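Local coordinates for DUF4595 domain-containing protein (Bacteroides vulgatus, PDB 3TZG) that is of unknown function but has a beta-barrel, porin-like structure and belongs to a family grouped with the outer-membrane beta-barrel proteins, at residues V90-K95 / R113-Y118. Residues are numbered along the deposited sequence; the frame is centred on the assembly and turned at random.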
loop_
_atom_site.group_PDB
_atom_site.type_symbol
_atom_site.label_atom_id
_atom_site.label_comp_id
_atom_site.label_asym_id
_atom_site.label_seq_id
_atom_site.Cartn_x
_atom_site.Cartn_y
_atom_site.Cartn_z
ATOM N N VAL A 90 0.023 20.801 8.391
ATOM C CA VAL A 90 -0.366 19.930 7.279
ATOM C C VAL A 90 -0.668 20.850 6.046
ATOM O O VAL A 90 -1.258 21.933 6.204
ATOM C CB VAL A 90 -1.551 18.979 7.675
ATOM C CG1 VAL A 90 -2.793 19.756 8.117
ATOM C CG2 VAL A 90 -1.892 17.985 6.569
ATOM N N TYR A 91 -0.213 20.432 4.840
ATOM C CA TYR A 91 -0.386 21.197 3.596
ATOM C C TYR A 91 -1.169 20.437 2.529
ATOM O O TYR A 91 -1.005 19.226 2.390
ATOM C CB TYR A 91 0.982 21.580 3.000
ATOM C CG TYR A 91 1.817 22.446 3.913
ATOM C CD1 TYR A 91 1.611 23.820 3.983
ATOM C CD2 TYR A 91 2.800 21.892 4.725
ATOM C CE1 TYR A 91 2.339 24.618 4.864
ATOM C CE2 TYR A 91 3.543 22.679 5.604
ATOM C CZ TYR A 91 3.310 24.044 5.670
ATOM O OH TYR A 91 4.041 24.824 6.533
ATOM N N GLU A 92 -1.997 21.168 1.750
ATOM C CA GLU A 92 -2.705 20.593 0.602
ATOM C C GLU A 92 -1.677 20.492 -0.496
ATOM O O GLU A 92 -1.228 21.512 -1.031
ATOM C CB GLU A 92 -3.937 21.410 0.204
ATOM C CG GLU A 92 -4.691 20.787 -0.951
ATOM C CD GLU A 92 -5.785 21.627 -1.566
ATOM O OE1 GLU A 92 -5.922 22.817 -1.194
ATOM O OE2 GLU A 92 -6.485 21.097 -2.458
ATOM N N ALA A 93 -1.216 19.268 -0.732
ATOM C CA ALA A 93 -0.129 18.985 -1.636
ATOM C C ALA A 93 -0.571 18.287 -2.920
ATOM O O ALA A 93 -1.643 17.702 -2.986
ATOM C CB ALA A 93 0.891 18.110 -0.919
ATOM N N ASP A 94 0.283 18.400 -3.954
ATOM C CA ASP A 94 0.177 17.709 -5.221
ATOM C C ASP A 94 1.331 16.731 -5.303
ATOM O O ASP A 94 2.489 17.115 -5.105
ATOM C CB ASP A 94 0.118 18.655 -6.427
ATOM C CG ASP A 94 -1.304 18.743 -6.969
ATOM O OD1 ASP A 94 -1.858 17.675 -7.399
ATOM O OD2 ASP A 94 -1.877 19.853 -6.949
ATOM N N LYS A 95 0.988 15.438 -5.513
ATOM C CA LYS A 95 1.946 14.344 -5.601
ATOM C C LYS A 95 2.080 13.851 -7.041
ATOM O O LYS A 95 1.089 13.500 -7.682
ATOM C CB LYS A 95 1.525 13.196 -4.680
ATOM C CG LYS A 95 2.567 12.095 -4.555
ATOM C CD LYS A 95 1.991 10.945 -3.759
ATOM C CE LYS A 95 2.929 9.798 -3.575
ATOM N NZ LYS A 95 2.375 8.765 -2.677
ATOM N N ARG A 113 4.628 18.683 -3.898
ATOM C CA ARG A 113 4.613 20.146 -3.993
ATOM C C ARG A 113 3.297 20.711 -3.433
ATOM O O ARG A 113 2.255 20.075 -3.550
ATOM C CB ARG A 113 4.794 20.603 -5.443
ATOM C CG ARG A 113 6.207 20.572 -6.012
ATOM C CD ARG A 113 6.013 20.654 -7.502
ATOM N NE ARG A 113 7.181 20.500 -8.354
ATOM C CZ ARG A 113 7.177 20.808 -9.651
ATOM N NH1 ARG A 113 6.091 21.322 -10.217
ATOM N NH2 ARG A 113 8.264 20.641 -10.381
ATOM N N ALA A 114 3.339 21.913 -2.852
ATOM C CA ALA A 114 2.137 22.568 -2.358
ATOM C C ALA A 114 1.277 22.992 -3.543
ATOM O O ALA A 114 1.830 23.454 -4.547
ATOM C CB ALA A 114 2.509 23.755 -1.500
ATOM N N THR A 115 -0.058 22.766 -3.469
ATOM C CA THR A 115 -1.002 23.135 -4.539
ATOM C C THR A 115 -0.995 24.667 -4.761
ATOM O O THR A 115 -1.000 25.141 -5.901
ATOM C CB THR A 115 -2.428 22.651 -4.215
ATOM O OG1 THR A 115 -2.902 23.335 -3.054
ATOM C CG2 THR A 115 -2.520 21.159 -4.006
ATOM N N SER A 116 -0.934 25.418 -3.650
ATOM C CA SER A 116 -0.964 26.869 -3.599
ATOM C C SER A 116 0.138 27.531 -4.437
ATOM O O SER A 116 -0.190 28.135 -5.459
ATOM C CB SER A 116 -0.857 27.353 -2.155
ATOM O OG SER A 116 0.206 26.748 -1.436
ATOM N N ASP A 117 1.420 27.428 -4.014
ATOM C CA ASP A 117 2.543 28.135 -4.631
ATOM C C ASP A 117 3.615 27.203 -5.266
ATOM O O ASP A 117 4.705 27.690 -5.567
ATOM C CB ASP A 117 3.220 29.026 -3.559
ATOM C CG ASP A 117 3.826 28.298 -2.360
ATOM O OD1 ASP A 117 3.386 27.156 -2.060
ATOM O OD2 ASP A 117 4.699 28.891 -1.687
ATOM N N TYR A 118 3.311 25.901 -5.491
ATOM C CA TYR A 118 4.210 24.905 -6.123
ATOM C C TYR A 118 5.489 24.641 -5.283
ATOM O O TYR A 118 6.406 23.975 -5.768
ATOM C CB TYR A 118 4.627 25.321 -7.557
ATOM C CG TYR A 118 3.497 25.339 -8.566
ATOM C CD1 TYR A 118 3.061 24.163 -9.175
ATOM C CD2 TYR A 118 2.918 26.542 -8.975
ATOM C CE1 TYR A 118 2.024 24.169 -10.108
ATOM C CE2 TYR A 118 1.886 26.562 -9.920
ATOM C CZ TYR A 118 1.437 25.368 -10.475
ATOM O OH TYR A 118 0.426 25.332 -11.403
HETATM O O HOH W 1 -1.499 24.246 -0.829
#
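In Thr115, OG1 sits between the backbone N and the carbonyl carbon (chi1 65°), which places CG2 beside the backbone N and anti to the carbonyl carbon; Glu92 runs extended, its CG anti to the backbone N (chi1 -178°). The two side chains run roughly perpendicular to each other, the threonine branches lying against the glutamate stem, with Glu92 CG 3.8 Å from Thr115 CG2. Asp94 also crosses Thr115 steeply and brings its carboxylate to the methyl, Asp94 OD2 standing 3.3 Å from Thr115 CG2. That oxygen has its strong partner elsewhere, in a salt bridge to Arg81 on strand 74-85, so the methyl packs beside an ion pair; Thr115 itself touches Arg81. An alanine here in place of Thr115 would probably loosen this packing, since CG2, which touches both Glu92 and Asp94, and OG1, which lies against Glu92, would both be lost. The main chains join in antiparallel register. Asp94 and Arg113 form a hydrogen-bonded pair: Asp94 N donates to Arg113 O at 2.6 Å, with the donor almost in line with the carbonyl bond, and Arg113 N donates back to Asp94 O at 2.9 Å. Ala93 and Ala114 make the adjoining non-hydrogen-bonded pair, their CA atoms 4.3 Å apart, and both methyls touch Leu121 of strand 120-130. Past the last strand residue, Thr115 N still donates almost straight to Glu92 O (3.0 Å, 177° at the hydrogen). Glu92 O takes a second bond from a water 2.8 Å away, which in turn accepts from Ser116 N, tying the start of the turn to strand 90-102. Here the open end of the antiparallel beta hairpin of strands 90-102 and 105-114 passes into the next turn, the up-and-down connectivity expected of a porin-like beta barrel.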